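PDB 2WK1: demethyldecarbamoylnovobiocin O-methyltransferase from Streptomyces caeruleus, which transfers a methyl group from S-adenosyl-L-methionine to the 4-hydroxyl of the noviose sugar, the penultimate step in making the antibiotic novobiocin. Local coordinates for residues V45-V50 / K89-I94; D100-N105 / R125-A130; V240-Y245 / D253-Y258; D266-I269 / G275-W278. One frame throughout, in Å; residues are numbered along the deposited sequence. Where two conformers were deposited one is given.

Contact 1 (V45-V50 / K89-I94); sequences VLAGTV and KRLENI
Leu91 meets Ala47 and Leu46 through a single methyl, and this apolar touch is all that joins the two segments directly. CD1 of Leu91 lies 3.9 Å from CB of Ala47 and 4.3 Å from CB of Leu46, so one branch of the leucine rests against the beta carbons of two successive residues in the last turn of helix 35-47. With CG of Leu91 opposite its own carbonyl carbon (chi1 -73°), the side chain reaches across to that turn. All three residues are buried, and Leu123 of helix 119-130 packs on both leucines, adding a third helix to the cluster.

No hydrogen bond crosses between the segments. Gly48 ends helix 35-47 at positive phi (77°) in a Schellman motif, its N bonded to Val45 O at 3.0 Å, while the carbonyl of Ala47 is taken by Arg72 NH1.

Charged groups lie on other sides of helix 87-103. Arg90 turns away from the apolar patch to form salt bridges with Asp243 and Asp272, and Glu92, the predicted proton acceptor, also lies off it. At the other segment, Val45 packs on Val45 of the second subunit. The contact thus sets the end of the N-terminal helix against a helix that carries the predicted catalytic base, with the side chain of Leu91 about 6 Å, nearest atoms, from bound S-adenosylhomocysteine, at the border of the cofactor site of this methyltransferase.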
loop_
_atom_site.group_PDB
_atom_site.type_symbol
_atom_site.label_atom_id
_atom_site.label_comp_id
_atom_site.label_asym_id
_atom_site.label_seq_id
_atom_site.Cartn_x
_atom_site.Cartn_y
_atom_site.Cartn_z
ATOM N N VAL A 45 0.116 -1.060 -4.371
ATOM C CA VAL A 45 0.329 -1.831 -3.145
ATOM C C VAL A 45 0.198 -3.327 -3.438
ATOM O O VAL A 45 1.000 -4.140 -3.014
ATOM C CB VAL A 45 -0.664 -1.389 -1.992
ATOM C CG1 VAL A 45 -0.424 -2.216 -0.779
ATOM C CG2 VAL A 45 -0.578 0.122 -1.741
ATOM N N LEU A 46 -0.844 -3.685 -4.158
ATOM C CA LEU A 46 -1.108 -5.096 -4.412
ATOM C C LEU A 46 0.030 -5.795 -5.148
ATOM O O LEU A 46 0.359 -6.952 -4.853
ATOM C CB LEU A 46 -2.408 -5.246 -5.220
ATOM C CG LEU A 46 -3.688 -5.018 -4.417
ATOM C CD1 LEU A 46 -4.848 -4.819 -5.378
ATOM C CD2 LEU A 46 -3.968 -6.160 -3.462
ATOM N N ALA A 47 0.619 -5.101 -6.119
ATOM C CA ALA A 47 1.742 -5.639 -6.896
ATOM C C ALA A 47 3.075 -5.427 -6.198
ATOM O O ALA A 47 4.088 -5.976 -6.621
ATOM C CB ALA A 47 1.784 -5.008 -8.265
ATOM N N GLY A 48 3.079 -4.612 -5.147
ATOM C CA GLY A 48 4.298 -4.343 -4.401
ATOM C C GLY A 48 5.267 -3.384 -5.048
ATOM O O GLY A 48 6.436 -3.310 -4.634
ATOM N N THR A 49 4.812 -2.609 -6.020
ATOM C CA THR A 49 5.698 -1.594 -6.603
ATOM C C THR A 49 5.977 -0.456 -5.600
ATOM O O THR A 49 7.065 0.096 -5.559
ATOM C CB THR A 49 5.177 -1.026 -7.930
ATOM O OG1 THR A 49 3.914 -0.417 -7.711
ATOM C CG2 THR A 49 5.071 -2.107 -9.002
ATOM N N VAL A 50 5.015 -0.140 -4.735
ATOM C CA VAL A 50 5.145 1.027 -3.886
ATOM C C VAL A 50 6.232 0.828 -2.835
ATOM O O VAL A 50 6.860 1.788 -2.397
ATOM C CB VAL A 50 3.768 1.429 -3.301
ATOM C CG1 VAL A 50 3.298 0.446 -2.245
ATOM C CG2 VAL A 50 3.821 2.843 -2.738
ATOM N N LYS A 89 0.004 -4.103 -15.376
ATOM C CA LYS A 89 -0.844 -4.036 -16.555
ATOM C C LYS A 89 -2.091 -4.926 -16.419
ATOM O O LYS A 89 -3.185 -4.527 -16.800
ATOM C CB LYS A 89 -0.068 -4.363 -17.814
ATOM C CG LYS A 89 0.955 -3.273 -18.182
ATOM C CD LYS A 89 1.698 -3.568 -19.469
ATOM C CE LYS A 89 2.734 -2.514 -19.829
ATOM N NZ LYS A 89 3.255 -2.807 -21.211
ATOM N N ARG A 90 -1.935 -6.137 -15.889
ATOM C CA ARG A 90 -3.089 -6.992 -15.696
ATOM C C ARG A 90 -4.012 -6.477 -14.567
ATOM O O ARG A 90 -5.228 -6.652 -14.652
ATOM C CB ARG A 90 -2.715 -8.468 -15.542
ATOM C CG ARG A 90 -2.631 -9.195 -16.881
ATOM C CD ARG A 90 -2.032 -10.602 -16.797
ATOM N NE ARG A 90 -0.588 -10.554 -16.808
ATOM C CZ ARG A 90 0.228 -11.385 -16.160
ATOM N NH1 ARG A 90 -0.224 -12.345 -15.381
ATOM N NH2 ARG A 90 1.527 -11.216 -16.262
ATOM N N LEU A 91 -3.456 -5.841 -13.542
ATOM C CA LEU A 91 -4.327 -5.185 -12.537
ATOM C C LEU A 91 -5.105 -4.027 -13.154
ATOM O O LEU A 91 -6.287 -3.861 -12.893
ATOM C CB LEU A 91 -3.501 -4.702 -11.334
ATOM C CG LEU A 91 -2.985 -5.769 -10.370
ATOM C CD1 LEU A 91 -1.872 -5.189 -9.489
ATOM C CD2 LEU A 91 -4.088 -6.393 -9.519
ATOM N N GLU A 92 -4.426 -3.228 -13.979
ATOM C CA GLU A 92 -5.105 -2.141 -14.661
ATOM C C GLU A 92 -6.227 -2.646 -15.575
ATOM O O GLU A 92 -7.275 -2.022 -15.675
ATOM C CB GLU A 92 -4.114 -1.242 -15.430
ATOM C CG GLU A 92 -3.238 -0.393 -14.504
ATOM C CD GLU A 92 -2.066 0.349 -15.181
ATOM O OE1 GLU A 92 -1.575 -0.085 -16.261
ATOM O OE2 GLU A 92 -1.589 1.350 -14.580
ATOM N N ASN A 93 -6.011 -3.794 -16.222
ATOM C CA ASN A 93 -7.069 -4.418 -17.017
ATOM C C ASN A 93 -8.289 -4.789 -16.186
ATOM O O ASN A 93 -9.420 -4.586 -16.608
ATOM C CB ASN A 93 -6.498 -5.638 -17.746
ATOM C CG ASN A 93 -7.568 -6.498 -18.395
ATOM O OD1 ASN A 93 -7.918 -7.544 -17.845
ATOM N ND2 ASN A 93 -8.112 -6.052 -19.526
ATOM N N ILE A 94 -8.068 -5.361 -15.005
ATOM C CA ILE A 94 -9.196 -5.649 -14.103
ATOM C C ILE A 94 -9.954 -4.362 -13.799
ATOM O O ILE A 94 -11.182 -4.310 -13.870
ATOM C CB ILE A 94 -8.740 -6.273 -12.779
ATOM C CG1 ILE A 94 -8.202 -7.656 -13.019
ATOM C CG2 ILE A 94 -9.902 -6.335 -11.749
ATOM C CD1 ILE A 94 -7.538 -8.276 -11.773
#

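Contact 2 (D100-N105 / R125-A130)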
loop_
_atom_site.group_PDB
_atom_site.type_symbol
_atom_site.label_atom_id
_atom_site.label_comp_id
_atom_site.label_asym_id
_atom_site.label_seq_id
_atom_site.Cartn_x
_atom_site.Cartn_y
_atom_site.Cartn_z
ATOM N N ASP A 100 -15.899 -0.517 -16.354
ATOM C CA ASP A 100 -16.772 -0.453 -17.539
ATOM C C ASP A 100 -18.104 -1.156 -17.272
ATOM O O ASP A 100 -19.174 -0.652 -17.643
ATOM C CB ASP A 100 -16.096 -1.063 -18.774
ATOM C CG ASP A 100 -16.881 -0.793 -20.040
ATOM O OD1 ASP A 100 -17.024 0.403 -20.388
ATOM O OD2 ASP A 100 -17.339 -1.755 -20.676
ATOM N N VAL A 101 -18.082 -2.314 -16.604
ATOM C CA VAL A 101 -19.341 -3.003 -16.294
ATOM C C VAL A 101 -20.188 -2.197 -15.304
ATOM O O VAL A 101 -21.423 -2.162 -15.408
ATOM C CB VAL A 101 -19.186 -4.495 -15.874
ATOM C CG1 VAL A 101 -18.487 -5.291 -16.955
ATOM C CG2 VAL A 101 -18.534 -4.679 -14.548
ATOM N N ILE A 102 -19.534 -1.516 -14.371
ATOM C CA ILE A 102 -20.256 -0.647 -13.434
ATOM C C ILE A 102 -20.830 0.534 -14.202
ATOM O O ILE A 102 -21.996 0.859 -14.036
ATOM C CB ILE A 102 -19.345 -0.110 -12.307
ATOM C CG1 ILE A 102 -18.901 -1.260 -11.399
ATOM C CG2 ILE A 102 -20.084 1.014 -11.519
ATOM C CD1 ILE A 102 -17.765 -0.902 -10.446
ATOM N N GLY A 103 -20.021 1.189 -15.029
ATOM C CA GLY A 103 -20.485 2.386 -15.747
ATOM C C GLY A 103 -21.581 2.125 -16.761
ATOM O O GLY A 103 -22.399 3.007 -17.036
ATOM N N ASN A 104 -21.596 0.923 -17.321
ATOM C CA ASN A 104 -22.612 0.519 -18.290
ATOM C C ASN A 104 -23.726 -0.330 -17.683
ATOM O O ASN A 104 -24.591 -0.827 -18.395
ATOM C CB ASN A 104 -21.958 -0.205 -19.453
ATOM C CG ASN A 104 -21.245 0.733 -20.390
ATOM O OD1 ASN A 104 -21.883 1.585 -21.036
ATOM N ND2 ASN A 104 -19.946 0.572 -20.525
ATOM N N ASN A 105 -23.702 -0.503 -16.374
ATOM C CA ASN A 105 -24.700 -1.281 -15.666
ATOM C C ASN A 105 -24.919 -2.663 -16.267
ATOM O O ASN A 105 -26.031 -3.161 -16.371
ATOM C CB ASN A 105 -26.001 -0.485 -15.600
ATOM C CG ASN A 105 -25.839 0.778 -14.802
ATOM O OD1 ASN A 105 -25.501 0.726 -13.617
ATOM N ND2 ASN A 105 -26.011 1.912 -15.450
ATOM N N ARG A 125 -12.859 -6.268 -5.122
ATOM C CA ARG A 125 -13.675 -5.781 -4.030
ATOM C C ARG A 125 -13.434 -4.303 -3.760
ATOM O O ARG A 125 -14.368 -3.566 -3.461
ATOM C CB ARG A 125 -13.429 -6.599 -2.757
ATOM C CG ARG A 125 -14.220 -6.144 -1.539
ATOM C CD ARG A 125 -15.698 -6.321 -1.701
ATOM N NE ARG A 125 -16.525 -5.667 -0.676
ATOM C CZ ARG A 125 -17.076 -4.468 -0.805
ATOM N NH1 ARG A 125 -16.841 -3.736 -1.862
ATOM N NH2 ARG A 125 -17.922 -4.024 0.109
ATOM N N GLY A 126 -12.185 -3.867 -3.873
ATOM C CA GLY A 126 -11.867 -2.451 -3.702
ATOM C C GLY A 126 -12.509 -1.548 -4.729
ATOM O O GLY A 126 -12.912 -0.449 -4.393
ATOM N N ILE A 127 -12.610 -1.997 -5.977
ATOM C CA ILE A 127 -13.249 -1.193 -7.011
ATOM C C ILE A 127 -14.728 -1.032 -6.657
ATOM O O ILE A 127 -15.286 0.058 -6.766
ATOM C CB ILE A 127 -13.067 -1.818 -8.393
ATOM C CG1 ILE A 127 -11.591 -1.897 -8.801
ATOM C CG2 ILE A 127 -13.858 -1.015 -9.416
ATOM C CD1 ILE A 127 -11.328 -2.946 -9.889
ATOM N N LEU A 128 -15.366 -2.117 -6.219
ATOM C CA LEU A 128 -16.759 -2.016 -5.794
ATOM C C LEU A 128 -16.884 -0.990 -4.653
ATOM O O LEU A 128 -17.787 -0.158 -4.641
ATOM C CB LEU A 128 -17.326 -3.358 -5.358
ATOM C CG LEU A 128 -17.406 -4.440 -6.443
ATOM C CD1 LEU A 128 -17.997 -5.723 -5.864
ATOM C CD2 LEU A 128 -18.199 -4.005 -7.686
ATOM N N ARG A 129 -15.989 -1.054 -3.683
ATOM C CA ARG A 129 -16.016 -0.130 -2.547
ATOM C C ARG A 129 -15.835 1.316 -2.992
ATOM O O ARG A 129 -16.548 2.219 -2.521
ATOM C CB ARG A 129 -14.947 -0.537 -1.528
ATOM C CG ARG A 129 -14.892 0.304 -0.255
ATOM C CD ARG A 129 -15.626 -0.332 0.862
ATOM N NE ARG A 129 -15.489 0.428 2.099
ATOM C CZ ARG A 129 -16.184 1.522 2.406
ATOM N NH1 ARG A 129 -17.054 2.042 1.557
ATOM N NH2 ARG A 129 -15.980 2.121 3.579
ATOM N N ALA A 130 -14.902 1.535 -3.926
ATOM C CA ALA A 130 -14.600 2.877 -4.401
ATOM C C ALA A 130 -15.808 3.514 -5.044
ATOM O O ALA A 130 -15.953 4.741 -4.994
ATOM C CB ALA A 130 -13.453 2.840 -5.408
#
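Ile102 sends its terminal methyl between two residues of the neighbouring helix, and the tight part of this contact is confined to that point. CD1 of Ile102 lies 4.0 Å from CG2 of Ile127 and 4.2 Å from CD2 of Leu128, touching a branch methyl on each. CG1 of Ile102 lies opposite the carbonyl carbon and chi2 is extended (167°), which stretches CD1 out to the second helix, aslant to both partners. Ile127 and Leu128 are buried. Ile127 also meets Ile94 and Val98, earlier on the helix of Ile102, and Leu39 of helix 35-47; Leu128 packs on Val138 of strand 138-142.

The other side is looser and polar. Beyond Ile102 the helix runs out through the exposed residues Gly103, Asn104 and Asn105, and Asn105 has positive phi (51°) in a Schellman motif, with its N bonded to Ile102 O at 3.2 Å. Two donors of Asn104 share the carbonyl of Asp100 from opposite faces of its plane: the backbone N at 2.9 Å and ND2 at 3.2 Å. The hydrogen bond from ND2 is bent, 137° at the hydrogen. On the second helix, Arg125 turns away to a salt bridge with Asp188, and Arg129 packs on Leu37 of the second subunit.

No polar atom is bonded across the two segments, so the helices are joined here by dispersion and burial of methyl groups, while hydrogen bonding secures the capped helix end separately.

Contact 3 (V240-Y245 / D253-Y258); sequences VIVDDY and DAVDEY. With EDO (1,2-ethanediol), chain F.
Tyr245 has CG opposite its backbone N (chi1 179°), which extends the ring toward helix 249-261, and Asp256 has CG opposite its carbonyl carbon, which brings its carboxylate to the phenol. The two meet where a strand of the Rossmann-like methyltransferase sheet, 238-242, passes through a loop to the helix that packs on it. OH of Tyr245 donates to OD1 of Asp256 at 2.6 Å, a short bond that uses the syn lone pair, on the side of the other carboxylate oxygen. OD1 sits at the ring's edge, near its plane, while the carboxylate itself is turned 65° from the ring.

The rest of the contact is apolar and centred on Val255. CG1 of Val255 approaches CE1 of Tyr245 obliquely, at 3.8 Å. The other branch, CG2, meets CG1 of Val242 at 3.9 Å, the two valines reaching toward each other tip to tip. Val276 of the adjoining strand packs on both Val242 and Tyr245.

Between strand and helix, Asp243 and Asp244 are predicted magnesium ligands, and OD1 of Asp243 also forms a salt bridge with Arg214 of strand 210-215. A molecule of 1,2-ethanediol, probably from the crystallisation liquor, lies beside this loop and has O2 3.0 Å from the backbone N of Asp244, its hydrogen bond bent to 139°.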
loop_
_atom_site.group_PDB
_atom_site.type_symbol
_atom_site.label_atom_id
_atom_site.label_comp_id
_atom_site.label_asym_id
_atom_site.label_seq_id
_atom_site.Cartn_x
_atom_site.Cartn_y
_atom_site.Cartn_z
ATOM N N VAL A 240 -14.489 -11.619 -20.222
ATOM C CA VAL A 240 -13.701 -12.783 -19.854
ATOM C C VAL A 240 -12.248 -12.434 -20.000
ATOM O O VAL A 240 -11.808 -12.005 -21.073
ATOM C CB VAL A 240 -14.027 -14.004 -20.703
ATOM C CG1 VAL A 240 -13.167 -15.196 -20.282
ATOM C CG2 VAL A 240 -15.539 -14.312 -20.655
ATOM N N ILE A 241 -11.505 -12.568 -18.915
ATOM C CA ILE A 241 -10.077 -12.262 -18.880
ATOM C C ILE A 241 -9.295 -13.585 -18.750
ATOM O O ILE A 241 -9.603 -14.378 -17.870
ATOM C CB ILE A 241 -9.720 -11.326 -17.712
ATOM C CG1 ILE A 241 -10.468 -9.982 -17.792
ATOM C CG2 ILE A 241 -8.212 -11.166 -17.598
ATOM C CD1 ILE A 241 -10.479 -9.201 -16.502
ATOM N N VAL A 242 -8.305 -13.785 -19.604
ATOM C CA VAL A 242 -7.460 -14.975 -19.594
ATOM C C VAL A 242 -6.068 -14.514 -19.192
ATOM O O VAL A 242 -5.376 -13.824 -19.966
ATOM C CB VAL A 242 -7.392 -15.633 -20.987
ATOM C CG1 VAL A 242 -6.609 -16.890 -20.915
ATOM C CG2 VAL A 242 -8.798 -15.852 -21.576
ATOM N N ASP A 243 -5.624 -14.904 -18.008
ATOM C CA ASP A 243 -4.379 -14.406 -17.465
ATOM C C ASP A 243 -3.162 -14.791 -18.284
ATOM O O ASP A 243 -2.265 -13.967 -18.486
ATOM C CB ASP A 243 -4.186 -14.915 -16.035
ATOM C CG ASP A 243 -2.884 -14.431 -15.431
ATOM O OD1 ASP A 243 -2.873 -13.248 -14.993
ATOM O OD2 ASP A 243 -1.885 -15.201 -15.442
ATOM N N ASP A 244 -3.123 -16.054 -18.690
ATOM C CA ASP A 244 -1.908 -16.719 -19.207
ATOM C C ASP A 244 -2.357 -17.376 -20.492
ATOM O O ASP A 244 -2.798 -18.518 -20.493
ATOM C CB ASP A 244 -1.422 -17.782 -18.182
ATOM C CG ASP A 244 0.032 -18.247 -18.381
ATOM O OD1 ASP A 244 0.738 -17.772 -19.276
ATOM O OD2 ASP A 244 0.472 -19.104 -17.574
ATOM N N TYR A 245 -2.303 -16.620 -21.568
ATOM C CA TYR A 245 -2.733 -17.104 -22.885
ATOM C C TYR A 245 -1.562 -17.210 -23.840
ATOM O O TYR A 245 -1.322 -18.246 -24.446
ATOM C CB TYR A 245 -3.805 -16.166 -23.479
ATOM C CG TYR A 245 -4.315 -16.558 -24.861
ATOM C CD1 TYR A 245 -5.315 -17.505 -25.006
ATOM C CD2 TYR A 245 -3.808 -15.979 -26.004
ATOM C CE1 TYR A 245 -5.780 -17.883 -26.260
ATOM C CE2 TYR A 245 -4.281 -16.319 -27.253
ATOM C CZ TYR A 245 -5.250 -17.286 -27.382
ATOM O OH TYR A 245 -5.692 -17.624 -28.636
ATOM N N ASP A 253 -4.691 -23.679 -25.780
ATOM C CA ASP A 253 -5.498 -24.763 -26.342
ATOM C C ASP A 253 -6.943 -24.763 -25.810
ATOM O O ASP A 253 -7.890 -24.879 -26.573
ATOM C CB ASP A 253 -4.909 -26.138 -26.005
ATOM C CG ASP A 253 -3.624 -26.487 -26.739
ATOM O OD1 ASP A 253 -3.224 -25.811 -27.685
ATOM O OD2 ASP A 253 -2.982 -27.483 -26.325
ATOM N N ALA A 254 -7.108 -24.651 -24.493
ATOM C CA ALA A 254 -8.433 -24.696 -23.897
ATOM C C ALA A 254 -9.306 -23.513 -24.337
ATOM O O ALA A 254 -10.480 -23.684 -24.681
ATOM C CB ALA A 254 -8.335 -24.755 -22.366
ATOM N N VAL A 255 -8.739 -22.306 -24.321
ATOM C CA VAL A 255 -9.506 -21.122 -24.711
ATOM C C VAL A 255 -9.900 -21.190 -26.170
ATOM O O VAL A 255 -11.073 -20.944 -26.549
ATOM C CB VAL A 255 -8.698 -19.828 -24.398
ATOM C CG1 VAL A 255 -9.346 -18.595 -25.040
ATOM C CG2 VAL A 255 -8.523 -19.679 -22.887
ATOM N N ASP A 256 -8.938 -21.574 -27.015
ATOM C CA ASP A 256 -9.251 -21.622 -28.442
ATOM C C ASP A 256 -10.255 -22.717 -28.760
ATOM O O ASP A 256 -11.154 -22.524 -29.583
ATOM C CB ASP A 256 -7.981 -21.826 -29.268
ATOM C CG ASP A 256 -7.074 -20.603 -29.304
ATOM O OD1 ASP A 256 -7.443 -19.513 -28.808
ATOM O OD2 ASP A 256 -5.964 -20.734 -29.872
ATOM N N GLU A 257 -10.122 -23.862 -28.104
ATOM C CA GLU A 257 -11.072 -24.940 -28.356
ATOM C C GLU A 257 -12.483 -24.600 -27.901
ATOM O O GLU A 257 -13.455 -24.874 -28.597
ATOM C CB GLU A 257 -10.580 -26.378 -27.391
ATOM C CG GLU A 257 -11.471 -27.542 -27.671
ATOM C CD GLU A 257 -11.086 -28.551 -26.785
ATOM O OE1 GLU A 257 -10.138 -28.547 -26.161
ATOM O OE2 GLU A 257 -11.926 -29.568 -26.653
ATOM N N TYR A 258 -12.600 -23.978 -26.742
ATOM C CA TYR A 258 -13.912 -23.601 -26.247
ATOM C C TYR A 258 -14.568 -22.574 -27.162
ATOM O O TYR A 258 -15.743 -22.705 -27.533
ATOM C CB TYR A 258 -13.810 -23.034 -24.819
ATOM C CG TYR A 258 -15.163 -22.783 -24.189
ATOM C CD1 TYR A 258 -15.864 -23.806 -23.568
ATOM C CD2 TYR A 258 -15.784 -21.539 -24.277
ATOM C CE1 TYR A 258 -17.114 -23.579 -23.035
ATOM C CE2 TYR A 258 -17.041 -21.308 -23.734
ATOM C CZ TYR A 258 -17.708 -22.340 -23.137
ATOM O OH TYR A 258 -18.956 -22.133 -22.606
HETATM C C1 EDO F . -6.982 -19.402 -17.571
HETATM O O1 EDO F . -7.296 -20.364 -16.496
HETATM C C2 EDO F . -5.536 -19.433 -18.105
HETATM O O2 EDO F . -4.775 -18.335 -17.546
#

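Contact 4 (D266-I269 / G275-W278); sequences DELI and GVYW
Leu268 lies alongside Trp278, pointing the same way, and Ile269 slants over the ring of Tyr277; these two pairings sit on opposite faces of one antiparallel bridge. CD2 of Leu268 comes to 3.4 Å from CE3 of Trp278, meeting the indole obliquely. CB of Asp266 approaches the other end of the indole, at CD1, while OD1 of Asp266 is hydrogen-bonded to OG1 of Thr281. Arg259 makes a cation-pi contact with the tryptophan.

On the Tyr277 face, Ile269 was modelled in two conformers, and its side-chain contacts, taken from one of them, are tentative. In that copy CD1 of Ile269 stands over the ring, 4.2 Å from its centroid and 24° off the normal, displaced toward the rim in a CH-pi contact, and CG2 approaches CE1 of Tyr277. The tyrosine has CG between its backbone N and carbonyl carbon (chi1 72°), the rotation that lays the ring beside its strand partner.

Ile269 and Tyr277 form a hydrogen-bonded antiparallel pair: N of Ile269 donates to O of Tyr277 at 2.8 Å, almost straight at 171°, and N of Tyr277 returns to O of Ile269 at 2.9 Å, more bent. Strand 276-279 bonds on its other side to 238-242, so this pairing forms a beta hairpin at the sheet edge, its reversed strand 276-279 inserted between 238-242 and 269-270, as in the Rossmann-like methyltransferases (strand order 3-2-1-4-5-7-6).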
loop_
_atom_site.group_PDB
_atom_site.type_symbol
_atom_site.label_atom_id
_atom_site.label_comp_id
_atom_site.label_asym_id
_atom_site.label_seq_id
_atom_site.Cartn_x
_atom_site.Cartn_y
_atom_site.Cartn_z
ATOM N N ASP A 266 -16.212 -13.049 -30.614
ATOM C CA ASP A 266 -15.782 -11.818 -29.978
ATOM C C ASP A 266 -14.265 -11.848 -29.880
ATOM O O ASP A 266 -13.690 -12.802 -29.366
ATOM C CB ASP A 266 -16.414 -11.692 -28.590
ATOM C CG ASP A 266 -17.872 -11.303 -28.659
ATOM O OD1 ASP A 266 -18.132 -10.274 -29.308
ATOM O OD2 ASP A 266 -18.698 -11.964 -28.004
ATOM N N GLU A 267 -13.620 -10.817 -30.411
ATOM C CA GLU A 267 -12.178 -10.826 -30.585
ATOM C C GLU A 267 -11.398 -10.787 -29.271
ATOM O O GLU A 267 -11.811 -10.152 -28.281
ATOM C CB GLU A 267 -11.766 -9.649 -31.461
ATOM C CG GLU A 267 -12.109 -8.252 -30.890
ATOM C CD GLU A 267 -12.120 -7.069 -31.904
ATOM O OE1 GLU A 267 -11.865 -7.253 -33.115
ATOM O OE2 GLU A 267 -12.408 -5.927 -31.462
ATOM N N LEU A 268 -10.290 -11.507 -29.267
ATOM C CA LEU A 268 -9.336 -11.477 -28.157
ATOM C C LEU A 268 -8.442 -10.275 -28.276
ATOM O O LEU A 268 -7.806 -10.069 -29.324
ATOM C CB LEU A 268 -8.476 -12.716 -28.110
ATOM C CG LEU A 268 -9.174 -14.045 -27.920
ATOM C CD1 LEU A 268 -8.155 -15.162 -28.033
ATOM C CD2 LEU A 268 -9.883 -14.111 -26.585
ATOM N N ILE A 269 -8.369 -9.501 -27.204
ATOM C CA ILE A 269 -7.564 -8.307 -27.112
ATOM C C ILE A 269 -6.440 -8.514 -26.136
ATOM O O ILE A 269 -6.644 -9.032 -25.057
ATOM C CB ILE A 269 -8.485 -6.950 -26.486
ATOM C CG1 ILE A 269 -9.713 -6.795 -27.352
ATOM C CG2 ILE A 269 -7.576 -5.778 -26.300
ATOM C CD1 ILE A 269 -10.917 -6.336 -26.646
ATOM N N GLY A 275 -1.450 -11.892 -21.065
ATOM C CA GLY A 275 -2.901 -11.982 -20.959
ATOM C C GLY A 275 -3.649 -11.436 -22.151
ATOM O O GLY A 275 -3.148 -10.572 -22.897
ATOM N N VAL A 276 -4.877 -11.918 -22.297
ATOM C CA VAL A 276 -5.841 -11.402 -23.270
ATOM C C VAL A 276 -7.216 -11.340 -22.606
ATOM O O VAL A 276 -7.429 -11.924 -21.538
ATOM C CB VAL A 276 -5.925 -12.280 -24.558
ATOM C CG1 VAL A 276 -4.521 -12.416 -25.239
ATOM C CG2 VAL A 276 -6.458 -13.671 -24.242
ATOM N N TYR A 277 -8.169 -10.676 -23.253
ATOM C CA TYR A 277 -9.531 -10.655 -22.789
ATOM C C TYR A 277 -10.486 -10.478 -23.941
ATOM O O TYR A 277 -10.082 -10.052 -25.020
ATOM C CB TYR A 277 -9.741 -9.566 -21.705
ATOM C CG TYR A 277 -9.724 -8.149 -22.188
ATOM C CD1 TYR A 277 -8.569 -7.528 -22.590
ATOM C CD2 TYR A 277 -10.875 -7.407 -22.179
ATOM C CE1 TYR A 277 -8.573 -6.212 -23.019
ATOM C CE2 TYR A 277 -10.881 -6.087 -22.591
ATOM C CZ TYR A 277 -9.719 -5.506 -23.037
ATOM O OH TYR A 277 -9.738 -4.182 -23.446
ATOM N N TRP A 278 -11.754 -10.761 -23.713
ATOM C CA TRP A 278 -12.784 -10.404 -24.661
ATOM C C TRP A 278 -14.018 -9.914 -23.957
ATOM O O TRP A 278 -14.242 -10.191 -22.783
ATOM C CB TRP A 278 -13.113 -11.567 -25.613
ATOM C CG TRP A 278 -14.001 -12.704 -25.151
ATOM C CD1 TRP A 278 -15.357 -12.798 -25.316
ATOM C CD2 TRP A 278 -13.584 -13.990 -24.652
ATOM N NE1 TRP A 278 -15.812 -14.022 -24.886
ATOM C CE2 TRP A 278 -14.747 -14.780 -24.490
ATOM C CE3 TRP A 278 -12.351 -14.528 -24.275
ATOM C CZ2 TRP A 278 -14.698 -16.081 -24.013
ATOM C CZ3 TRP A 278 -12.313 -15.830 -23.821
ATOM C CH2 TRP A 278 -13.467 -16.591 -23.692
#

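How the contacts relate
From the N terminus the contacts close four loops in series, none crossing or enclosing another. Contact 1 brings helix 35-47 to helix 87-103 over 38 intervening residues; contact 2 then joins the later part of helix 87-103 to helix 119-130 across strand 109-113. They share that helix and touch where Ile94 packs on Ile127. Far along the chain, contact 3 closes the short connection from strand 238-242 into helix 249-261, and contact 4 closes the final hairpin. These two meet in the sheet, where Val242 and Val276 are probably hydrogen-bonded. Arg90 to Asp243 and Asn93 to Tyr277 link contact 1 to contacts 3 and 4.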